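Local coordinates for protein glycogen synthase (Cyanobacterium sp. CLg1, PDB 6GNF) that belongs to the glycogen and starch synthases, glycosyltransferases of the GT-B fold, and here holds ADP and a glycan, at residues F26-V31 with D42-L47; V58-P63 with V99-V104; E69-T74 with F92-K97. All coordinates share one frame; numbering follows the deposited sequence.

Contact 1. Residues F26-V31 with D42-L47; sequences FVSTEV and DVTEGL
Val31 and Thr44 bring their CA atoms to 5.4 Å, the nearest backbone approach between the loop that leaves strand 23-27 and the early turns of helix 39-54. These elements open the first beta-alpha-beta unit (strand 23-27, helix 39-54, strand 57-63) of the Rossmann-like N-terminal domain. Thr44 contributes the largest single share of the contact. With OG1 set between its backbone N and carbonyl carbon (chi1 59°), the hydroxyl faces the loop and Thr44 OG1 donates to Glu30 O at 2.6 Å, from a position tilted 25° out of the carbonyl plane. Ser28 OG donates to Glu30 O at 2.7 Å from the opposite face of that plane, standing well above it. Glu30 O is thus gripped by two hydroxyls, one from its own loop and one from the helix, which pins the turn against the helix. Beside these bonds the methyl Thr44 CG2 rests on Ser28 OG at 3.7 Å, and the Val31 side chain crosses Thr44 obliquely, Val31 CG2 lying 3.9 Å from Thr44 OG1. The carboxylate of Glu30 turns elsewhere: OE2 is hydrogen-bonded to Thr37 and Tyr121, and the side chain lies about 4 Å from the bound AC1 unit. On the helix, Asp42 touches ADP and Val43 touches AC1, so the helix segment that meets the loop also borders the ligand pockets. At the strand end of the loop the contact turns apolar. Phe26, which also touches Val168 of strand 166-170, meets Leu47 at about a right angle; Leu47 CD2 lies at the ring edge, near the ring plane, 4.0 Å from Phe26 CZ.

Contact 2. Residues V58-P63 with V99-V104; sequences VCTVAP and VDHIWV
Ile102 O accepts twice, from Ala62 N at 3.1 Å across the strand pair and from a water whose oxygen lies 3.0 Å from Ile102 O. The same water sits above the plane of the Trp103 ring, toward the rim. Thr60 OG1 is hydrogen-bonded to His101 ND1 at 2.9 Å, where either could be the donor. Thr60 and His101 lie side by side and point the same way, and a chi1 of 69° places the threonine OG1 at the edge of the imidazole, near the ring plane. The backbones form a parallel ladder, the strand segments inclined at 26°: Thr60 N donates to Asp100 O at 2.8 Å, Ile102 N to Thr60 O at 2.8 Å and Val104 N to Ala62 O at 2.9 Å, whereas Asp100 N to Val58 O is a weak bond. Strands 57-63 and 99-105 are neighbours in the mixed sheet of the N-terminal domain; the chain between them makes the antiparallel strands 72-82 and 85-96 before returning to pair in parallel. Val61, Ile102, Pro63 and Val104 form an apolar patch on the face they share with Cys59 and Asp100. There Val61 CG1 meets Val104 CG2 at 3.7 Å, and helix 132-144 covers the patch with Leu139, Ala142 and Ala143. Thr60, His101, Ala62 and Trp103 share the other face, where the ring of Tyr34 meets those of His101 and Trp103. Trp103 CZ3 reaches Ala62 CB at 4.0 Å, while the indole NE1 of Trp103 is hydrogen-bonded to Ser94 OG.

Contact 3. Residues E69-T74 with F92-K97; sequences EDAWDT and FHSYKK
From CB, the Trp72 side chain turns over the backbone of His93: chi1 of 68° sets CG between the backbone N and the carbonyl carbon, and the indole lies with one face on His93 O. That oxygen, His93 O, is 3.1 Å from Trp72 CE3, with CD2 and then CZ3 next. On the pyrrole side His93 CB sits over the five-membered ring of Trp72, 4.2 Å from its centroid, a CH-pi contact. Farther out Trp72 CZ2 comes to 3.1 Å from His93 ND1, and CH2 lies over one face of the imidazole. The planes of the six-membered ring and the imidazole stand at 48°, so the two rings meet obliquely. Trp72 and His93 form a hydrogen-bonded antiparallel pair in the beta hairpin of strands 72-82 and 85-96, at the edge of the mixed sheet. Trp72 N donates to His93 O at 2.9 Å, and His93 N donates to Trp72 O, also at 2.9 Å. The next pair, Asp73 with Phe92, is non-hydrogen-bonded; Asp73 CA lies over the phenyl face, 3.9 Å from the Phe92 ring centroid. The Asp73 carboxylate, bonded through OD1 to Glu75 N, stacks on the ring, the planes 22° apart. Ala71 O approaches the same ring at its edge, in plane, and Arg64 makes a cation-pi contact with it. Thr74 crosses His93 at about a right angle, methyl Thr74 CG2 against His93 CB at 3.6 Å. The far nitrogen of that histidine, NE2, is hydrogen-bonded to Asp100 OD1 on strand 99-105.

In the fold
The three contacts step outward across one mixed sheet of the N-terminal domain, from the ligands to the sheet edge. Contacts 1 and 2 have centres about 9 Å apart and lie on neighbouring strands, Val61 N probably donating to Phe26 O at 2.7 Å. Contact 3 lies about 9 Å beyond contact 2, centre to centre, and is probably hydrogen-bonded to it through His101 N and Ser94 O at 2.8 Å. Contacts 1 and 3 do not touch; their centres are about 16 Å apart. Contact 1 alone holds residues of the ADP and glycan pockets, whereas in contact 2 the Pro63 side chain is about 12 Å from the bound AC1 unit.

Contact 1. Residues F26-V31 with D42-L47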
loop_
_atom_site.group_PDB
_atom_site.type_symbol
_atom_site.label_atom_id
_atom_site.label_comp_id
_atom_site.label_asym_id
_atom_site.label_seq_id
_atom_site.Cartn_x
_atom_site.Cartn_y
_atom_site.Cartn_z
ATOM N N PHE A 26 15.909 -1.843 -2.575
ATOM C CA PHE A 26 14.495 -2.081 -2.237
ATOM C C PHE A 26 13.992 -3.264 -3.032
ATOM O O PHE A 26 14.195 -3.328 -4.252
ATOM C CB PHE A 26 13.620 -0.879 -2.604
ATOM C CG PHE A 26 13.656 0.230 -1.600
ATOM C CD1 PHE A 26 14.757 1.052 -1.503
ATOM C CD2 PHE A 26 12.580 0.459 -0.760
ATOM C CE1 PHE A 26 14.793 2.084 -0.577
ATOM C CE2 PHE A 26 12.606 1.488 0.168
ATOM C CZ PHE A 26 13.712 2.303 0.258
ATOM N N VAL A 27 13.324 -4.190 -2.356
ATOM C CA VAL A 27 12.788 -5.355 -3.027
ATOM C C VAL A 27 11.281 -5.370 -2.800
ATOM O O VAL A 27 10.814 -5.234 -1.677
ATOM C CB VAL A 27 13.443 -6.649 -2.495
ATOM C CG1 VAL A 27 13.070 -7.839 -3.363
ATOM C CG2 VAL A 27 14.958 -6.495 -2.461
ATOM N N SER A 28 10.515 -5.474 -3.880
ATOM C CA SER A 28 9.063 -5.537 -3.766
ATOM C C SER A 28 8.428 -6.149 -4.991
ATOM O O SER A 28 9.070 -6.323 -6.015
ATOM C CB SER A 28 8.459 -4.143 -3.527
ATOM O OG SER A 28 8.573 -3.296 -4.627
ATOM N N THR A 29 7.130 -6.391 -4.892
ATOM C CA THR A 29 6.338 -6.839 -6.035
ATOM C C THR A 29 5.847 -5.676 -6.889
ATOM O O THR A 29 5.403 -5.896 -7.999
ATOM C CB THR A 29 5.108 -7.630 -5.563
ATOM O OG1 THR A 29 4.474 -6.899 -4.502
ATOM C CG2 THR A 29 5.528 -8.958 -5.026
ATOM N N GLU A 30 5.892 -4.455 -6.348
ATOM C CA GLU A 30 5.302 -3.298 -7.009
ATOM C C GLU A 30 6.259 -2.123 -7.005
ATOM O O GLU A 30 6.821 -1.794 -5.966
ATOM C CB GLU A 30 4.054 -2.845 -6.259
ATOM C CG GLU A 30 2.818 -3.684 -6.477
ATOM C CD GLU A 30 1.618 -3.170 -5.689
ATOM O OE1 GLU A 30 1.451 -1.934 -5.518
ATOM O OE2 GLU A 30 0.836 -4.033 -5.240
ATOM N N VAL A 31 6.378 -1.455 -8.150
ATOM C CA VAL A 31 7.077 -0.169 -8.243
ATOM C C VAL A 31 6.313 0.723 -9.219
ATOM O O VAL A 31 6.313 0.476 -10.419
ATOM C CB VAL A 31 8.536 -0.319 -8.753
ATOM C CG1 VAL A 31 9.219 1.041 -8.793
ATOM C CG2 VAL A 31 9.329 -1.274 -7.879
ATOM N N ASP A 42 3.483 3.192 -4.731
ATOM C CA ASP A 42 3.783 4.611 -4.576
ATOM C C ASP A 42 4.964 4.832 -3.648
ATOM O O ASP A 42 5.834 5.625 -3.967
ATOM C CB ASP A 42 2.570 5.389 -4.065
ATOM C CG ASP A 42 1.428 5.452 -5.089
ATOM O OD1 ASP A 42 1.668 5.519 -6.320
ATOM O OD2 ASP A 42 0.250 5.441 -4.653
ATOM N N VAL A 43 5.031 4.087 -2.547
ATOM C CA VAL A 43 6.144 4.217 -1.609
ATOM C C VAL A 43 7.461 3.799 -2.273
ATOM O O VAL A 43 8.460 4.523 -2.186
ATOM C CB VAL A 43 5.923 3.382 -0.334
ATOM C CG1 VAL A 43 7.161 3.426 0.548
ATOM C CG2 VAL A 43 4.694 3.879 0.436
ATOM N N THR A 44 7.459 2.669 -2.971
ATOM C CA THR A 44 8.690 2.186 -3.614
ATOM C C THR A 44 9.098 3.033 -4.830
ATOM O O THR A 44 10.226 2.919 -5.329
ATOM C CB THR A 44 8.611 0.692 -4.002
ATOM O OG1 THR A 44 7.525 0.478 -4.894
ATOM C CG2 THR A 44 8.358 -0.131 -2.785
ATOM N N GLU A 45 8.207 3.913 -5.280
ATOM C CA GLU A 45 8.584 4.939 -6.241
ATOM C C GLU A 45 9.185 6.145 -5.523
ATOM O O GLU A 45 10.299 6.544 -5.830
ATOM C CB GLU A 45 7.377 5.383 -7.066
ATOM C CG GLU A 45 7.733 6.406 -8.140
ATOM C CD GLU A 45 6.531 7.006 -8.851
ATOM O OE1 GLU A 45 5.391 6.601 -8.572
ATOM O OE2 GLU A 45 6.722 7.884 -9.707
ATOM N N GLY A 46 8.432 6.713 -4.582
ATOM C CA GLY A 46 8.768 7.997 -3.978
ATOM C C GLY A 46 9.922 8.021 -3.000
ATOM O O GLY A 46 10.757 8.920 -3.039
ATOM N N LEU A 47 9.963 7.043 -2.107
ATOM C CA LEU A 47 11.001 7.007 -1.077
ATOM C C LEU A 47 12.392 6.780 -1.692
ATOM O O LEU A 47 13.321 7.525 -1.381
ATOM C CB LEU A 47 10.653 5.981 0.017
ATOM C CG LEU A 47 11.693 5.691 1.104
ATOM C CD1 LEU A 47 12.199 6.967 1.769
ATOM C CD2 LEU A 47 11.117 4.737 2.146
#

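Contact 2. Residues V58-P63 with V99-V104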
loop_
_atom_site.group_PDB
_atom_site.type_symbol
_atom_site.label_atom_id
_atom_site.label_comp_id
_atom_site.label_asym_id
_atom_site.label_seq_id
_atom_site.Cartn_x
_atom_site.Cartn_y
_atom_site.Cartn_z
ATOM N N VAL A 58 20.804 3.913 -4.750
ATOM C CA VAL A 58 19.522 3.259 -4.523
ATOM C C VAL A 58 19.063 2.509 -5.765
ATOM O O VAL A 58 19.186 3.012 -6.872
ATOM C CB VAL A 58 18.444 4.302 -4.173
ATOM C CG1 VAL A 58 17.175 3.630 -3.695
ATOM C CG2 VAL A 58 18.961 5.262 -3.107
ATOM N N CYS A 59 18.545 1.303 -5.571
ATOM C CA CYS A 59 17.917 0.561 -6.660
ATOM C C CYS A 59 16.687 -0.149 -6.135
ATOM O O CYS A 59 16.529 -0.316 -4.929
ATOM C CB CYS A 59 18.878 -0.443 -7.288
ATOM S SG CYS A 59 19.290 -1.856 -6.239
ATOM N N THR A 60 15.794 -0.513 -7.047
ATOM C CA THR A 60 14.651 -1.346 -6.714
ATOM C C THR A 60 14.765 -2.625 -7.528
ATOM O O THR A 60 15.330 -2.638 -8.634
ATOM C CB THR A 60 13.300 -0.679 -7.041
ATOM O OG1 THR A 60 13.163 -0.584 -8.468
ATOM C CG2 THR A 60 13.197 0.700 -6.378
ATOM N N VAL A 61 14.269 -3.711 -6.950
ATOM C CA VAL A 61 14.190 -4.990 -7.631
ATOM C C VAL A 61 12.770 -5.492 -7.523
ATOM O O VAL A 61 12.223 -5.564 -6.416
ATOM C CB VAL A 61 15.115 -6.047 -6.989
ATOM C CG1 VAL A 61 15.051 -7.346 -7.775
ATOM C CG2 VAL A 61 16.542 -5.536 -6.918
ATOM N N ALA A 62 12.187 -5.853 -8.666
ATOM C CA ALA A 62 10.818 -6.341 -8.691
ATOM C C ALA A 62 10.622 -7.214 -9.915
ATOM O O ALA A 62 11.449 -7.203 -10.822
ATOM C CB ALA A 62 9.861 -5.171 -8.725
ATOM N N PRO A 63 9.516 -7.965 -9.966
ATOM C CA PRO A 63 9.292 -8.825 -11.134
ATOM C C PRO A 63 8.995 -8.043 -12.397
ATOM O O PRO A 63 8.397 -6.969 -12.338
ATOM C CB PRO A 63 8.062 -9.650 -10.736
ATOM C CG PRO A 63 8.047 -9.606 -9.243
ATOM C CD PRO A 63 8.543 -8.239 -8.892
ATOM N N VAL A 99 17.485 6.716 -9.877
ATOM C CA VAL A 99 17.223 5.394 -9.299
ATOM C C VAL A 99 17.281 4.296 -10.366
ATOM O O VAL A 99 16.678 4.443 -11.442
ATOM C CB VAL A 99 15.831 5.326 -8.631
ATOM C CG1 VAL A 99 15.621 3.977 -7.961
ATOM C CG2 VAL A 99 15.662 6.444 -7.607
ATOM N N ASP A 100 17.972 3.200 -10.038
ATOM C CA ASP A 100 18.019 2.006 -10.879
ATOM C C ASP A 100 16.843 1.098 -10.563
ATOM O O ASP A 100 16.619 0.733 -9.416
ATOM C CB ASP A 100 19.305 1.221 -10.635
ATOM C CG ASP A 100 20.533 1.981 -11.080
ATOM O OD1 ASP A 100 20.861 1.902 -12.292
ATOM O OD2 ASP A 100 21.159 2.711 -10.287
ATOM N N HIS A 101 16.107 0.708 -11.599
ATOM C CA HIS A 101 15.032 -0.258 -11.451
ATOM C C HIS A 101 15.463 -1.519 -12.160
ATOM O O HIS A 101 15.783 -1.503 -13.349
ATOM C CB HIS A 101 13.744 0.286 -12.054
ATOM C CG HIS A 101 13.333 1.595 -11.470
ATOM N ND1 HIS A 101 13.000 1.742 -10.141
ATOM C CD2 HIS A 101 13.224 2.821 -12.024
ATOM C CE1 HIS A 101 12.689 3.005 -9.908
ATOM N NE2 HIS A 101 12.818 3.680 -11.032
ATOM N N ILE A 102 15.604 -2.586 -11.386
ATOM C CA ILE A 102 15.994 -3.876 -11.905
ATOM C C ILE A 102 14.752 -4.748 -11.932
ATOM O O ILE A 102 14.016 -4.838 -10.944
ATOM C CB ILE A 102 17.048 -4.547 -11.004
ATOM C CG1 ILE A 102 18.206 -3.583 -10.690
ATOM C CG2 ILE A 102 17.542 -5.841 -11.631
ATOM C CD1 ILE A 102 18.849 -2.985 -11.902
ATOM N N TRP A 103 14.532 -5.416 -13.055
ATOM C CA TRP A 103 13.348 -6.235 -13.235
ATOM C C TRP A 103 13.738 -7.680 -13.475
ATOM O O TRP A 103 14.505 -7.996 -14.385
ATOM C CB TRP A 103 12.555 -5.738 -14.428
ATOM C CG TRP A 103 12.320 -4.271 -14.425
ATOM C CD1 TRP A 103 12.920 -3.354 -15.223
ATOM C CD2 TRP A 103 11.414 -3.545 -13.585
ATOM N NE1 TRP A 103 12.440 -2.098 -14.947
ATOM C CE2 TRP A 103 11.505 -2.188 -13.958
ATOM C CE3 TRP A 103 10.519 -3.910 -12.579
ATOM C CZ2 TRP A 103 10.761 -1.192 -13.346
ATOM C CZ3 TRP A 103 9.764 -2.907 -11.961
ATOM C CH2 TRP A 103 9.894 -1.566 -12.345
ATOM N N VAL A 104 13.185 -8.564 -12.658
ATOM C CA VAL A 104 13.486 -9.978 -12.732
ATOM C C VAL A 104 12.573 -10.620 -13.762
ATOM O O VAL A 104 11.359 -10.641 -13.596
ATOM C CB VAL A 104 13.288 -10.647 -11.361
ATOM C CG1 VAL A 104 13.684 -12.114 -11.422
ATOM C CG2 VAL A 104 14.098 -9.921 -10.301
HETATM O O HOH W 1 12.463 -2.389 -10.074
#

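Contact 3. Residues E69-T74 with F92-K97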
loop_
_atom_site.group_PDB
_atom_site.type_symbol
_atom_site.label_atom_id
_atom_site.label_comp_id
_atom_site.label_asym_id
_atom_site.label_seq_id
_atom_site.Cartn_x
_atom_site.Cartn_y
_atom_site.Cartn_z
ATOM N N GLU A 69 9.044 -0.448 -21.603
ATOM C CA GLU A 69 9.727 0.095 -22.783
ATOM C C GLU A 69 11.098 0.694 -22.505
ATOM O O GLU A 69 11.980 0.614 -23.345
ATOM C CB GLU A 69 8.857 1.150 -23.465
ATOM C CG GLU A 69 7.660 0.563 -24.197
ATOM C CD GLU A 69 7.137 1.473 -25.290
ATOM O OE1 GLU A 69 7.230 1.093 -26.479
ATOM O OE2 GLU A 69 6.643 2.574 -24.965
ATOM N N ASP A 70 11.284 1.261 -21.320
ATOM C CA ASP A 70 12.540 1.919 -20.973
ATOM C C ASP A 70 13.583 0.969 -20.350
ATOM O O ASP A 70 14.646 1.418 -19.925
ATOM C CB ASP A 70 12.278 3.104 -20.030
ATOM C CG ASP A 70 11.660 2.685 -18.704
ATOM O OD1 ASP A 70 11.250 1.515 -18.594
ATOM O OD2 ASP A 70 11.515 3.556 -17.816
ATOM N N ALA A 71 13.297 -0.331 -20.324
ATOM C CA ALA A 71 14.166 -1.293 -19.662
ATOM C C ALA A 71 14.896 -2.169 -20.665
ATOM O O ALA A 71 14.267 -2.845 -21.463
ATOM C CB ALA A 71 13.352 -2.172 -18.731
ATOM N N TRP A 72 16.215 -2.243 -20.553
ATOM C CA TRP A 72 17.021 -3.034 -21.478
ATOM C C TRP A 72 17.470 -4.349 -20.833
ATOM O O TRP A 72 17.652 -4.460 -19.627
ATOM C CB TRP A 72 18.236 -2.226 -21.975
ATOM C CG TRP A 72 19.296 -1.927 -20.909
ATOM C CD1 TRP A 72 20.343 -2.739 -20.531
ATOM C CD2 TRP A 72 19.402 -0.736 -20.104
ATOM N NE1 TRP A 72 21.082 -2.124 -19.540
ATOM C CE2 TRP A 72 20.529 -0.898 -19.263
ATOM C CE3 TRP A 72 18.657 0.449 -20.016
ATOM C CZ2 TRP A 72 20.922 0.080 -18.345
ATOM C CZ3 TRP A 72 19.048 1.420 -19.095
ATOM C CH2 TRP A 72 20.171 1.229 -18.273
ATOM N N ASP A 73 17.691 -5.356 -21.664
ATOM C CA ASP A 73 18.208 -6.641 -21.210
ATOM C C ASP A 73 19.693 -6.491 -20.870
ATOM O O ASP A 73 20.484 -6.134 -21.717
ATOM C CB ASP A 73 18.019 -7.691 -22.317
ATOM C CG ASP A 73 18.418 -9.108 -21.882
ATOM O OD1 ASP A 73 19.021 -9.284 -20.813
ATOM O OD2 ASP A 73 18.155 -10.087 -22.618
ATOM N N THR A 74 20.070 -6.822 -19.643
ATOM C CA THR A 74 21.460 -6.704 -19.211
ATOM C C THR A 74 22.317 -7.861 -19.711
ATOM O O THR A 74 23.538 -7.814 -19.626
ATOM C CB THR A 74 21.584 -6.712 -17.692
ATOM O OG1 THR A 74 21.232 -8.011 -17.207
ATOM C CG2 THR A 74 20.710 -5.615 -17.054
ATOM N N PHE A 92 16.459 -7.280 -16.409
ATOM C CA PHE A 92 16.305 -6.094 -17.229
ATOM C C PHE A 92 16.522 -4.899 -16.316
ATOM O O PHE A 92 16.395 -5.017 -15.099
ATOM C CB PHE A 92 14.922 -6.054 -17.874
ATOM C CG PHE A 92 14.771 -6.991 -19.038
ATOM C CD1 PHE A 92 14.788 -8.363 -18.843
ATOM C CD2 PHE A 92 14.614 -6.506 -20.318
ATOM C CE1 PHE A 92 14.649 -9.234 -19.907
ATOM C CE2 PHE A 92 14.471 -7.364 -21.393
ATOM C CZ PHE A 92 14.492 -8.734 -21.187
ATOM N N HIS A 93 16.820 -3.753 -16.912
ATOM C CA HIS A 93 17.306 -2.600 -16.167
ATOM C C HIS A 93 16.791 -1.314 -16.785
ATOM O O HIS A 93 16.898 -1.134 -17.985
ATOM C CB HIS A 93 18.839 -2.631 -16.165
ATOM C CG HIS A 93 19.479 -1.515 -15.400
ATOM N ND1 HIS A 93 20.814 -1.213 -15.516
ATOM C CD2 HIS A 93 18.972 -0.624 -14.515
ATOM C CE1 HIS A 93 21.103 -0.181 -14.741
ATOM N NE2 HIS A 93 20.002 0.194 -14.123
ATOM N N SER A 94 16.169 -0.468 -15.971
ATOM C CA SER A 94 15.867 0.903 -16.371
ATOM C C SER A 94 16.403 1.879 -15.337
ATOM O O SER A 94 16.696 1.484 -14.208
ATOM C CB SER A 94 14.369 1.116 -16.637
ATOM O OG SER A 94 13.553 0.735 -15.552
ATOM N N TYR A 95 16.612 3.122 -15.764
ATOM C CA TYR A 95 17.234 4.135 -14.925
ATOM C C TYR A 95 16.458 5.421 -15.030
ATOM O O TYR A 95 16.184 5.903 -16.117
ATOM C CB TYR A 95 18.720 4.288 -15.285
ATOM C CG TYR A 95 19.459 5.267 -14.405
ATOM C CD1 TYR A 95 19.399 6.625 -14.653
ATOM C CD2 TYR A 95 20.180 4.838 -13.293
ATOM C CE1 TYR A 95 20.053 7.531 -13.836
ATOM C CE2 TYR A 95 20.852 5.737 -12.487
ATOM C CZ TYR A 95 20.811 7.076 -12.787
ATOM O OH TYR A 95 21.416 8.011 -11.979
ATOM N N LYS A 96 15.972 5.921 -13.898
ATOM C CA LYS A 96 15.097 7.084 -13.908
ATOM C C LYS A 96 15.204 7.909 -12.626
ATOM O O LYS A 96 15.025 7.375 -11.527
ATOM C CB LYS A 96 13.654 6.627 -14.106
ATOM C CG LYS A 96 12.789 7.621 -14.860
ATOM C CD LYS A 96 11.364 7.108 -15.005
ATOM C CE LYS A 96 10.568 7.280 -13.720
ATOM N NZ LYS A 96 9.830 6.044 -13.345
ATOM N N LYS A 97 15.387 9.221 -12.793
ATOM C CA LYS A 97 15.497 10.152 -11.677
ATOM C C LYS A 97 16.461 9.658 -10.604
ATOM O O LYS A 97 16.089 9.596 -9.422
ATOM C CB LYS A 97 14.123 10.386 -11.057
ATOM C CG LYS A 97 13.162 11.156 -11.939
ATOM C CD LYS A 97 11.774 11.092 -11.338
ATOM C CE LYS A 97 10.930 12.299 -11.708
ATOM N NZ LYS A 97 10.716 12.411 -13.174
#